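Local atomic coordinates of substrate-binding protein (Synechococcus sp., PDB entry 6WPN), a protein that probably binds a sugar in the periplasm as the extracellular solute-binding component of a transport system in a marine cyanobacterium. Residues P85-L90 with G312-L317; N91-A96 with G387-Q392; F330-R335 with S345-E350; E195-F200 with V205-A210. All blocks are in the same frame, centred on the assembly; numbering follows the deposited sequence.

Interaction 1: P85-L90 with G312-L317; sequences PDVVNL and GEAVEL
The flat groups that meet between Asp86 and Ala314 and between Val87 and Ala314 are backbone carbonyls, each with a methyl of the other segment against it. Asp86 O lies 3.4 Å from Ala314 CB, and the return contact is Val87 CG2 on Ala314 O, also at 3.4 Å. This is helix-on-sheet packing in the alpha/beta fold of a bacterial solute-binding protein: strand 87-90 runs parallel to strand 30-35 and antiparallel to strand 295-303, and helix 311-321 lies against the beginning of the strand. Ala314 is small enough for the two backbones to come close, its CA being 5.5 Å from Asp86 CA. Its methyl touches two consecutive residues, Asp86 just before the strand and Val87, the first residue in it, with Asp86 CB 3.9 Å away and Val87 CG2 at the same distance. The Asp86 carboxylate takes no part in the helix contact; it is held by Ser308 through OD2 and by the backbone N of Gln31 through OD1. Val87 has CG1 anti to its backbone N (chi1 179°), a setting that leaves CG2 as the branch reaching the helix. All four touching residues are buried, and Trp52 of helix 42-55 packs on Leu317 as well. One turn along from Ala314, Leu317 CD2 closes the contact by meeting Val87 CG2 at 4.0 Å.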
loop_
_atom_site.group_PDB
_atom_site.type_symbol
_atom_site.label_atom_id
_atom_site.label_comp_id
_atom_site.label_asym_id
_atom_site.label_seq_id
_atom_site.Cartn_x
_atom_site.Cartn_y
_atom_site.Cartn_z
ATOM N N PRO A 85 7.008 5.932 -21.985
ATOM C CA PRO A 85 6.583 4.531 -21.971
ATOM C C PRO A 85 5.119 4.415 -22.353
ATOM O O PRO A 85 4.358 5.384 -22.322
ATOM C CB PRO A 85 6.825 4.096 -20.522
ATOM C CG PRO A 85 6.781 5.370 -19.742
ATOM C CD PRO A 85 7.346 6.426 -20.639
ATOM N N ASP A 86 4.730 3.204 -22.739
ATOM C CA ASP A 86 3.370 3.000 -23.218
ATOM C C ASP A 86 2.402 2.575 -22.118
ATOM O O ASP A 86 1.252 3.027 -22.107
ATOM C CB ASP A 86 3.382 1.973 -24.352
ATOM C CG ASP A 86 4.249 2.416 -25.523
ATOM O OD1 ASP A 86 5.331 1.826 -25.727
ATOM O OD2 ASP A 86 3.864 3.378 -26.221
ATOM N N VAL A 87 2.844 1.735 -21.184
ATOM C CA VAL A 87 2.046 1.349 -20.023
ATOM C C VAL A 87 2.877 1.589 -18.774
ATOM O O VAL A 87 4.012 1.108 -18.677
ATOM C CB VAL A 87 1.590 -0.124 -20.080
ATOM C CG1 VAL A 87 0.784 -0.466 -18.847
ATOM C CG2 VAL A 87 0.772 -0.394 -21.332
ATOM N N VAL A 88 2.319 2.327 -17.823
ATOM C CA VAL A 88 3.017 2.665 -16.593
ATOM C C VAL A 88 2.202 2.157 -15.416
ATOM O O VAL A 88 0.977 2.312 -15.380
ATOM C CB VAL A 88 3.263 4.182 -16.468
ATOM C CG1 VAL A 88 4.115 4.480 -15.248
ATOM C CG2 VAL A 88 3.936 4.700 -17.707
ATOM N N ASN A 89 2.894 1.570 -14.446
ATOM C CA ASN A 89 2.278 1.044 -13.236
ATOM C C ASN A 89 2.204 2.149 -12.187
ATOM O O ASN A 89 3.235 2.705 -11.793
ATOM C CB ASN A 89 3.079 -0.151 -12.722
ATOM C CG ASN A 89 2.532 -0.713 -11.441
ATOM O OD1 ASN A 89 3.288 -1.184 -10.597
ATOM N ND2 ASN A 89 1.214 -0.678 -11.286
ATOM N N LEU A 90 0.992 2.464 -11.737
ATOM C CA LEU A 90 0.779 3.568 -10.815
ATOM C C LEU A 90 -0.073 3.108 -9.641
ATOM O O LEU A 90 -0.613 1.999 -9.629
ATOM C CB LEU A 90 0.092 4.752 -11.511
ATOM C CG LEU A 90 0.780 5.391 -12.715
ATOM C CD1 LEU A 90 -0.009 6.606 -13.170
ATOM C CD2 LEU A 90 2.207 5.764 -12.389
ATOM N N GLY A 312 -3.429 2.426 -28.584
ATOM C CA GLY A 312 -4.292 1.265 -28.754
ATOM C C GLY A 312 -3.618 -0.031 -28.348
ATOM O O GLY A 312 -4.199 -0.851 -27.633
ATOM N N GLU A 313 -2.379 -0.237 -28.805
ATOM C CA GLU A 313 -1.632 -1.419 -28.390
ATOM C C GLU A 313 -1.352 -1.390 -26.895
ATOM O O GLU A 313 -1.337 -2.442 -26.243
ATOM C CB GLU A 313 -0.321 -1.520 -29.172
ATOM C CG GLU A 313 -0.479 -1.937 -30.628
ATOM C CD GLU A 313 -0.687 -3.436 -30.809
ATOM O OE1 GLU A 313 -0.924 -3.859 -31.961
ATOM O OE2 GLU A 313 -0.607 -4.190 -29.813
ATOM N N ALA A 314 -1.121 -0.200 -26.340
ATOM C CA ALA A 314 -0.881 -0.085 -24.907
ATOM C C ALA A 314 -2.105 -0.514 -24.110
ATOM O O ALA A 314 -1.980 -1.181 -23.078
ATOM C CB ALA A 314 -0.487 1.349 -24.557
ATOM N N VAL A 315 -3.296 -0.123 -24.566
ATOM C CA VAL A 315 -4.520 -0.553 -23.899
ATOM C C VAL A 315 -4.675 -2.065 -23.997
ATOM O O VAL A 315 -5.086 -2.725 -23.034
ATOM C CB VAL A 315 -5.736 0.190 -24.484
ATOM C CG1 VAL A 315 -7.033 -0.413 -23.955
ATOM C CG2 VAL A 315 -5.652 1.671 -24.150
ATOM N N GLU A 316 -4.341 -2.641 -25.156
ATOM C CA GLU A 316 -4.416 -4.092 -25.299
ATOM C C GLU A 316 -3.468 -4.795 -24.335
ATOM O O GLU A 316 -3.821 -5.823 -23.746
ATOM C CB GLU A 316 -4.108 -4.498 -26.742
ATOM C CG GLU A 316 -5.129 -4.020 -27.761
ATOM C CD GLU A 316 -5.286 -4.981 -28.931
ATOM O OE1 GLU A 316 -6.289 -5.728 -28.950
ATOM O OE2 GLU A 316 -4.397 -5.007 -29.814
ATOM N N LEU A 317 -2.262 -4.249 -24.151
ATOM C CA LEU A 317 -1.320 -4.856 -23.217
ATOM C C LEU A 317 -1.824 -4.749 -21.785
ATOM O O LEU A 317 -1.767 -5.725 -21.029
ATOM C CB LEU A 317 0.056 -4.208 -23.357
ATOM C CG LEU A 317 1.109 -4.606 -22.316
ATOM C CD1 LEU A 317 1.392 -6.107 -22.366
ATOM C CD2 LEU A 317 2.389 -3.811 -22.523
#

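Interaction 2: N91-A96 with G387-Q392; sequences NPPFAA and GVKRLQ
A chi1 of 75° at Val388 sets CG1 between the backbone N and the carbonyl carbon, and from there this branch reaches Pro93 CB at 3.6 Å. Lys389 gets to the same atom by another route: its chain is folded at chi2 (-63°) and again at chi4 (-67°), which curls the amino group back until NZ lies 4.1 Å from Pro93 CB. Two helix N-termini meet here, the first turn of helix 92-99, opened by an Asn91 N-cap, against the first turn of helix 388-403. Pro93 supplies the contact on one side; on the other, Val388 gives a buried apolar surface and Lys389 lies at the more exposed border. In the Asn91 cap, OD1 accepts from Phe94 N at 3.2 Å, with the donor above the carbonyl plane rather than on a lone pair. Two prolines follow the cap, at positions where the missing N-H costs a helix nothing. Gly387, with positive phi, is the N-cap residue of the second helix, and its N is bound by Asn97 OD1 from further along helix 92-99, a polar tie beside the apolar one. Val382, from the segment leading toward helix 388-403, also packs on Pro93. The two segments are some 290 residues apart in the chain, which is consistent with a junction between the two lobes usual in this family. Within residues 91-96 the atom nearest Lys389 NZ is Pro93 CB.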
loop_
_atom_site.group_PDB
_atom_site.type_symbol
_atom_site.label_atom_id
_atom_site.label_comp_id
_atom_site.label_asym_id
_atom_site.label_seq_id
_atom_site.Cartn_x
_atom_site.Cartn_y
_atom_site.Cartn_z
ATOM N N ASN A 91 -0.188 3.987 -8.652
ATOM C CA ASN A 91 -1.093 3.861 -7.523
ATOM C C ASN A 91 -1.965 5.110 -7.469
ATOM O O ASN A 91 -1.622 6.135 -8.070
ATOM C CB ASN A 91 -0.335 3.675 -6.198
ATOM C CG ASN A 91 0.412 4.912 -5.765
ATOM O OD1 ASN A 91 0.834 5.717 -6.588
ATOM N ND2 ASN A 91 0.575 5.072 -4.457
ATOM N N PRO A 92 -3.114 5.051 -6.795
ATOM C CA PRO A 92 -4.074 6.173 -6.837
ATOM C C PRO A 92 -3.437 7.517 -6.508
ATOM O O PRO A 92 -3.723 8.502 -7.206
ATOM C CB PRO A 92 -5.145 5.774 -5.801
ATOM C CG PRO A 92 -4.675 4.470 -5.185
ATOM C CD PRO A 92 -3.705 3.869 -6.149
ATOM N N PRO A 93 -2.598 7.633 -5.462
ATOM C CA PRO A 93 -1.999 8.958 -5.195
ATOM C C PRO A 93 -1.163 9.498 -6.344
ATOM O O PRO A 93 -1.391 10.628 -6.795
ATOM C CB PRO A 93 -1.147 8.707 -3.945
ATOM C CG PRO A 93 -1.781 7.561 -3.288
ATOM C CD PRO A 93 -2.215 6.675 -4.407
ATOM N N PHE A 94 -0.194 8.720 -6.833
ATOM C CA PHE A 94 0.661 9.211 -7.910
ATOM C C PHE A 94 -0.110 9.397 -9.209
ATOM O O PHE A 94 0.211 10.297 -9.993
ATOM C CB PHE A 94 1.851 8.278 -8.115
ATOM C CG PHE A 94 2.873 8.817 -9.071
ATOM C CD1 PHE A 94 3.338 8.043 -10.117
ATOM C CD2 PHE A 94 3.364 10.105 -8.926
ATOM C CE1 PHE A 94 4.278 8.539 -11.003
ATOM C CE2 PHE A 94 4.299 10.609 -9.811
ATOM C CZ PHE A 94 4.758 9.823 -10.849
ATOM N N ALA A 95 -1.123 8.564 -9.455
ATOM C CA ALA A 95 -1.913 8.708 -10.673
ATOM C C ALA A 95 -2.664 10.034 -10.692
ATOM O O ALA A 95 -2.868 10.614 -11.764
ATOM C CB ALA A 95 -2.888 7.539 -10.810
ATOM N N ALA A 96 -3.089 10.520 -9.524
ATOM C CA ALA A 96 -3.799 11.793 -9.460
ATOM C C ALA A 96 -2.871 12.966 -9.760
ATOM O O ALA A 96 -3.267 13.913 -10.449
ATOM C CB ALA A 96 -4.453 11.963 -8.090
ATOM N N GLY A 387 -0.635 15.963 -4.915
ATOM C CA GLY A 387 0.203 16.504 -3.860
ATOM C C GLY A 387 0.077 15.870 -2.492
ATOM O O GLY A 387 0.391 16.527 -1.493
ATOM N N VAL A 388 -0.379 14.617 -2.407
ATOM C CA VAL A 388 -0.554 13.980 -1.104
ATOM C C VAL A 388 0.787 13.578 -0.504
ATOM O O VAL A 388 0.919 13.478 0.722
ATOM C CB VAL A 388 -1.501 12.769 -1.218
ATOM C CG1 VAL A 388 -0.798 11.599 -1.873
ATOM C CG2 VAL A 388 -2.032 12.376 0.153
ATOM N N LYS A 389 1.801 13.345 -1.338
ATOM C CA LYS A 389 3.119 13.023 -0.807
ATOM C C LYS A 389 3.827 14.254 -0.258
ATOM O O LYS A 389 4.608 14.138 0.693
ATOM C CB LYS A 389 3.964 12.334 -1.877
ATOM C CG LYS A 389 3.570 10.875 -2.099
ATOM C CD LYS A 389 3.801 10.046 -0.835
ATOM C CE LYS A 389 3.292 8.619 -0.980
ATOM N NZ LYS A 389 1.806 8.560 -1.088
ATOM N N ARG A 390 3.567 15.430 -0.831
ATOM C CA ARG A 390 4.030 16.665 -0.208
ATOM C C ARG A 390 3.404 16.827 1.172
ATOM O O ARG A 390 4.083 17.190 2.139
ATOM C CB ARG A 390 3.655 17.859 -1.085
ATOM C CG ARG A 390 4.070 19.219 -0.538
ATOM C CD ARG A 390 5.565 19.439 -0.653
ATOM N NE ARG A 390 5.956 19.434 -2.063
ATOM C CZ ARG A 390 7.195 19.607 -2.508
ATOM N NH1 ARG A 390 8.189 19.806 -1.652
ATOM N NH2 ARG A 390 7.438 19.588 -3.814
ATOM N N LEU A 391 2.102 16.547 1.273
ATOM C CA LEU A 391 1.402 16.618 2.550
ATOM C C LEU A 391 1.945 15.593 3.538
ATOM O O LEU A 391 2.168 15.910 4.712
ATOM C CB LEU A 391 -0.093 16.405 2.322
ATOM C CG LEU A 391 -0.992 16.348 3.555
ATOM C CD1 LEU A 391 -1.066 17.720 4.202
ATOM C CD2 LEU A 391 -2.381 15.836 3.192
ATOM N N GLN A 392 2.165 14.358 3.082
ATOM C CA GLN A 392 2.731 13.338 3.957
ATOM C C GLN A 392 4.084 13.769 4.504
ATOM O O GLN A 392 4.366 13.595 5.697
ATOM C CB GLN A 392 2.871 12.017 3.204
ATOM C CG GLN A 392 3.651 10.966 3.976
ATOM C CD GLN A 392 3.823 9.680 3.193
ATOM O OE1 GLN A 392 2.855 9.102 2.706
ATOM N NE2 GLN A 392 5.063 9.229 3.065
#

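Interaction 3: F330-R335 with S345-E350; sequences FAREAR and SAIRAE
Arg332 grips Glu350 side-on with two nitrogens, one to each carboxylate oxygen. NE reaches OE1 at 2.8 Å and NH2 reaches OE2 at 2.6 Å, both nearly straight (169° and 161°) and both arriving on the syn side of the carboxylate. The guanidinium and carboxylate planes are 26° apart, close to coplanar, and the acid lies at the edge of the guanidinium, near its plane. Beneath this salt bridge is an apolar layer: Ile347 CD1 touches Arg332 CG at 3.6 Å, and Ile347 CG1 meets Ala331 CB, also at 3.6 Å. Arg332 runs extended from CG to NE, which carries its head group past the isoleucine to the acid. Were Glu350 replaced by an alanine, the Arg332 guanidinium would probably lose its mate and be freer to turn. Further out, helices 324-334 and 341-352, joined through strand 337-338, approach to 10.7 Å between the axes of these segments. The first ends in a Schellman motif with Arg335 at C-prime, and Arg335 in turn forms a salt bridge with Glu266. With both oxygens matched to a donor, the ion pair is likely to fix the rotation of both end groups above the apolar contact of Ile347 with Ala331.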
loop_
_atom_site.group_PDB
_atom_site.type_symbol
_atom_site.label_atom_id
_atom_site.label_comp_id
_atom_site.label_asym_id
_atom_site.label_seq_id
_atom_site.Cartn_x
_atom_site.Cartn_y
_atom_site.Cartn_z
ATOM N N PHE A 330 -1.099 -14.434 -11.278
ATOM C CA PHE A 330 -0.307 -13.537 -10.444
ATOM C C PHE A 330 -0.791 -13.556 -9.002
ATOM O O PHE A 330 0.022 -13.443 -8.080
ATOM C CB PHE A 330 -0.329 -12.111 -11.007
ATOM C CG PHE A 330 0.601 -11.163 -10.289
ATOM C CD1 PHE A 330 1.963 -11.171 -10.560
ATOM C CD2 PHE A 330 0.114 -10.247 -9.366
ATOM C CE1 PHE A 330 2.826 -10.304 -9.908
ATOM C CE2 PHE A 330 0.972 -9.371 -8.713
ATOM C CZ PHE A 330 2.333 -9.404 -8.983
ATOM N N ALA A 331 -2.099 -13.710 -8.783
ATOM C CA ALA A 331 -2.605 -13.800 -7.416
ATOM C C ALA A 331 -2.041 -15.020 -6.699
ATOM O O ALA A 331 -1.736 -14.957 -5.503
ATOM C CB ALA A 331 -4.132 -13.841 -7.416
ATOM N N ARG A 332 -1.877 -16.135 -7.415
ATOM C CA ARG A 332 -1.295 -17.323 -6.798
ATOM C C ARG A 332 0.189 -17.131 -6.519
ATOM O O ARG A 332 0.652 -17.354 -5.394
ATOM C CB ARG A 332 -1.511 -18.551 -7.686
ATOM C CG ARG A 332 -2.959 -18.886 -7.955
ATOM C CD ARG A 332 -3.099 -20.108 -8.847
ATOM N NE ARG A 332 -4.472 -20.279 -9.314
ATOM C CZ ARG A 332 -4.862 -20.110 -10.572
ATOM N NH1 ARG A 332 -3.976 -19.770 -11.503
ATOM N NH2 ARG A 332 -6.136 -20.287 -10.902
ATOM N N GLU A 333 0.952 -16.718 -7.534
ATOM C CA GLU A 333 2.400 -16.633 -7.382
ATOM C C GLU A 333 2.797 -15.527 -6.416
ATOM O O GLU A 333 3.750 -15.684 -5.645
ATOM C CB GLU A 333 3.059 -16.424 -8.748
ATOM C CG GLU A 333 2.917 -17.626 -9.677
ATOM C CD GLU A 333 3.509 -17.390 -11.059
ATOM O OE1 GLU A 333 3.866 -16.233 -11.375
ATOM O OE2 GLU A 333 3.613 -18.369 -11.830
ATOM N N ALA A 334 2.066 -14.416 -6.421
ATOM C CA ALA A 334 2.376 -13.300 -5.539
ATOM C C ALA A 334 1.614 -13.343 -4.224
ATOM O O ALA A 334 1.932 -12.557 -3.325
ATOM C CB ALA A 334 2.089 -11.968 -6.241
ATOM N N ARG A 335 0.646 -14.250 -4.078
ATOM C CA ARG A 335 -0.171 -14.329 -2.869
ATOM C C ARG A 335 -0.806 -12.965 -2.607
ATOM O O ARG A 335 -0.733 -12.394 -1.517
ATOM C CB ARG A 335 0.664 -14.835 -1.692
ATOM C CG ARG A 335 1.481 -16.069 -2.089
ATOM C CD ARG A 335 2.237 -16.702 -0.945
ATOM N NE ARG A 335 2.752 -18.016 -1.329
ATOM C CZ ARG A 335 3.925 -18.222 -1.921
ATOM N NH1 ARG A 335 4.720 -17.200 -2.199
ATOM N NH2 ARG A 335 4.302 -19.454 -2.237
ATOM N N SER A 345 -12.905 -14.446 -7.814
ATOM C CA SER A 345 -13.747 -15.575 -7.438
ATOM C C SER A 345 -12.985 -16.890 -7.534
ATOM O O SER A 345 -13.154 -17.776 -6.692
ATOM C CB SER A 345 -14.999 -15.615 -8.312
ATOM O OG SER A 345 -15.878 -16.635 -7.873
ATOM N N ALA A 346 -12.149 -17.042 -8.565
ATOM C CA ALA A 346 -11.361 -18.263 -8.694
ATOM C C ALA A 346 -10.375 -18.406 -7.542
ATOM O O ALA A 346 -10.170 -19.513 -7.029
ATOM C CB ALA A 346 -10.631 -18.290 -10.036
ATOM N N ILE A 347 -9.742 -17.302 -7.132
ATOM C CA ILE A 347 -8.784 -17.369 -6.033
ATOM C C ILE A 347 -9.499 -17.648 -4.716
ATOM O O ILE A 347 -9.043 -18.468 -3.909
ATOM C CB ILE A 347 -7.948 -16.080 -5.961
ATOM C CG1 ILE A 347 -6.993 -16.005 -7.150
ATOM C CG2 ILE A 347 -7.142 -16.042 -4.669
ATOM C CD1 ILE A 347 -6.033 -17.156 -7.214
ATOM N N ARG A 348 -10.618 -16.961 -4.468
ATOM C CA ARG A 348 -11.402 -17.242 -3.269
ATOM C C ARG A 348 -11.842 -18.699 -3.233
ATOM O O ARG A 348 -11.844 -19.330 -2.169
ATOM C CB ARG A 348 -12.621 -16.322 -3.204
ATOM C CG ARG A 348 -12.320 -14.880 -2.844
ATOM C CD ARG A 348 -13.591 -14.052 -2.907
ATOM N NE ARG A 348 -13.359 -12.643 -2.608
ATOM C CZ ARG A 348 -13.518 -12.101 -1.406
ATOM N NH1 ARG A 348 -13.910 -12.855 -0.388
ATOM N NH2 ARG A 348 -13.285 -10.809 -1.221
ATOM N N ALA A 349 -12.213 -19.250 -4.390
ATOM C CA ALA A 349 -12.663 -20.635 -4.440
ATOM C C ALA A 349 -11.518 -21.598 -4.159
ATOM O O ALA A 349 -11.698 -22.588 -3.443
ATOM C CB ALA A 349 -13.294 -20.934 -5.800
ATOM N N GLU A 350 -10.338 -21.330 -4.720
ATOM C CA GLU A 350 -9.193 -22.202 -4.476
ATOM C C GLU A 350 -8.797 -22.191 -3.006
ATOM O O GLU A 350 -8.433 -23.230 -2.444
ATOM C CB GLU A 350 -8.023 -21.790 -5.367
ATOM C CG GLU A 350 -8.275 -22.087 -6.838
ATOM C CD GLU A 350 -7.338 -21.340 -7.769
ATOM O OE1 GLU A 350 -6.392 -20.687 -7.275
ATOM O OE2 GLU A 350 -7.554 -21.406 -9.000
#

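Interaction 4: E195-F200 with V205-A210; sequences ELLESF and VSLLDA
Phe200, which packs on Val205 across the contact, gives its backbone N to Leu196 O, an acceptor gripped a second time by Ser199 OG. The serine bond is the short one, OG to Leu196 O at 2.6 Å, in the carbonyl plane and on a lone pair; the same oxygen also lies at the edge of the Phe200 ring. The bond joining the two segments uses the carbonyl of Phe200 itself: Val205 N donates to Phe200 O at 3.0 Å, with the donor tilted 28° from the carbonyl plane. This is the loop after helix 195-202 folding back on the helix near its C-terminal end, on the way to helix 219-233. The side chains of Phe200 and Val205 then lie alongside, pointing the same way, with their CB atoms 4.1 Å apart. Leu207 keeps CG anti to its carbonyl carbon (chi1 -62°), which turns its two methyls to the helix, and CD1 meets Leu197 CD1 at 3.8 Å where the two leucines cross obliquely. Replacing Leu197 by an alanine would probably open a gap beside the Leu207 methyls and let that side chain turn. Outside the pair, Phe225 meets the Phe200 ring, Ile395 packs on Leu197, and Leu207 has a backbone bond to Ala215. One backbone bond thus joins the two segments and the rest of the contact is hydrocarbon, so the packing is likely to rest on shape and burial.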
loop_
_atom_site.group_PDB
_atom_site.type_symbol
_atom_site.label_atom_id
_atom_site.label_comp_id
_atom_site.label_asym_id
_atom_site.label_seq_id
_atom_site.Cartn_x
_atom_site.Cartn_y
_atom_site.Cartn_z
ATOM N N GLU A 195 1.622 4.177 6.055
ATOM C CA GLU A 195 0.790 3.588 7.097
ATOM C C GLU A 195 0.456 4.607 8.173
ATOM O O GLU A 195 -0.654 4.611 8.714
ATOM C CB GLU A 195 1.483 2.370 7.711
ATOM C CG GLU A 195 0.591 1.596 8.677
ATOM C CD GLU A 195 1.331 0.503 9.424
ATOM O OE1 GLU A 195 2.500 0.218 9.067
ATOM O OE2 GLU A 195 0.745 -0.056 10.381
ATOM N N LEU A 196 1.404 5.486 8.494
ATOM C CA LEU A 196 1.142 6.506 9.500
ATOM C C LEU A 196 0.053 7.461 9.032
ATOM O O LEU A 196 -0.917 7.714 9.752
ATOM C CB LEU A 196 2.428 7.269 9.805
ATOM C CG LEU A 196 2.398 8.248 10.972
ATOM C CD1 LEU A 196 2.175 7.543 12.279
ATOM C CD2 LEU A 196 3.699 9.000 10.990
ATOM N N LEU A 197 0.179 7.967 7.806
ATOM C CA LEU A 197 -0.863 8.821 7.249
ATOM C C LEU A 197 -2.187 8.079 7.162
ATOM O O LEU A 197 -3.253 8.670 7.364
ATOM C CB LEU A 197 -0.446 9.332 5.872
ATOM C CG LEU A 197 -1.290 10.479 5.321
ATOM C CD1 LEU A 197 -1.133 11.710 6.204
ATOM C CD2 LEU A 197 -0.901 10.789 3.892
ATOM N N GLU A 198 -2.143 6.787 6.835
ATOM C CA GLU A 198 -3.369 5.998 6.808
ATOM C C GLU A 198 -3.973 5.854 8.202
ATOM O O GLU A 198 -5.202 5.837 8.348
ATOM C CB GLU A 198 -3.099 4.628 6.187
ATOM C CG GLU A 198 -2.778 4.678 4.695
ATOM C CD GLU A 198 -2.074 3.425 4.200
ATOM O OE1 GLU A 198 -1.719 2.574 5.041
ATOM O OE2 GLU A 198 -1.891 3.286 2.972
ATOM N N SER A 199 -3.131 5.757 9.239
ATOM C CA SER A 199 -3.663 5.687 10.598
ATOM C C SER A 199 -4.400 6.967 10.961
ATOM O O SER A 199 -5.417 6.929 11.666
ATOM C CB SER A 199 -2.549 5.425 11.607
ATOM O OG SER A 199 -1.819 6.610 11.867
ATOM N N PHE A 200 -3.896 8.113 10.489
ATOM C CA PHE A 200 -4.611 9.371 10.675
ATOM C C PHE A 200 -6.021 9.268 10.117
ATOM O O PHE A 200 -6.997 9.629 10.786
ATOM C CB PHE A 200 -3.847 10.523 10.008
ATOM C CG PHE A 200 -2.700 11.061 10.830
ATOM C CD1 PHE A 200 -1.511 10.365 10.933
ATOM C CD2 PHE A 200 -2.812 12.271 11.487
ATOM C CE1 PHE A 200 -0.458 10.855 11.687
ATOM C CE2 PHE A 200 -1.759 12.766 12.244
ATOM C CZ PHE A 200 -0.582 12.053 12.340
ATOM N N VAL A 205 -9.294 11.487 11.137
ATOM C CA VAL A 205 -8.710 12.767 10.748
ATOM C C VAL A 205 -9.057 13.070 9.296
ATOM O O VAL A 205 -8.943 12.204 8.421
ATOM C CB VAL A 205 -7.188 12.757 10.958
ATOM C CG1 VAL A 205 -6.570 14.074 10.490
ATOM C CG2 VAL A 205 -6.854 12.480 12.416
ATOM N N SER A 206 -9.475 14.305 9.038
ATOM C CA SER A 206 -9.686 14.805 7.686
ATOM C C SER A 206 -8.438 15.566 7.260
ATOM O O SER A 206 -8.030 16.517 7.933
ATOM C CB SER A 206 -10.920 15.703 7.626
ATOM O OG SER A 206 -11.087 16.250 6.330
ATOM N N LEU A 207 -7.830 15.146 6.151
ATOM C CA LEU A 207 -6.559 15.732 5.736
ATOM C C LEU A 207 -6.745 17.001 4.905
ATOM O O LEU A 207 -6.191 18.051 5.246
ATOM C CB LEU A 207 -5.737 14.703 4.948
ATOM C CG LEU A 207 -5.316 13.419 5.667
ATOM C CD1 LEU A 207 -4.556 12.506 4.716
ATOM C CD2 LEU A 207 -4.488 13.717 6.909
ATOM N N LEU A 208 -7.528 16.925 3.828
ATOM C CA LEU A 208 -7.723 18.039 2.911
ATOM C C LEU A 208 -9.207 18.307 2.718
ATOM O O LEU A 208 -10.028 17.387 2.743
ATOM C CB LEU A 208 -7.094 17.756 1.540
ATOM C CG LEU A 208 -5.620 17.352 1.482
ATOM C CD1 LEU A 208 -5.207 17.066 0.046
ATOM C CD2 LEU A 208 -4.749 18.438 2.088
ATOM N N ASP A 209 -9.548 19.581 2.533
ATOM C CA ASP A 209 -10.903 19.942 2.153
ATOM C C ASP A 209 -10.998 20.097 0.637
ATOM O O ASP A 209 -10.033 19.878 -0.103
ATOM C CB ASP A 209 -11.324 21.239 2.849
ATOM C CG ASP A 209 -10.418 22.423 2.503
ATOM O OD1 ASP A 209 -9.566 22.314 1.595
ATOM O OD2 ASP A 209 -10.564 23.480 3.146
ATOM N N ALA A 210 -12.179 20.488 0.165
ATOM C CA ALA A 210 -12.322 20.962 -1.202
ATOM C C ALA A 210 -11.741 22.370 -1.238
ATOM O O ALA A 210 -12.241 23.246 -0.525
ATOM C CB ALA A 210 -13.782 20.943 -1.643
#

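How the interactions relate
Interactions 1, 2 and 4 form a connected chain of packing. Strand 87-90 is followed, after Asn91, by helix 92-99, and Leu90 CD1 touches Ala95 CA at 3.8 Å, linking interactions 1 and 2. Interaction 4 lies next, its centre about 12 Å from that of interaction 2: Leu391 CD2 meets Leu208 CD2 at 3.7 Å, and Gln392 CB meets Leu197 CD2 at 4.0 Å. Helix 388-403 thus packs on Pro93 in interaction 2 and on both segments of interaction 4. Interaction 3 stands apart, about 29 Å from interaction 2 and 31 Å from interaction 4 between centres, across the middle of the chain from them. Its first helix follows the helix of interaction 1, though their nearest atoms remain about 8 Å apart.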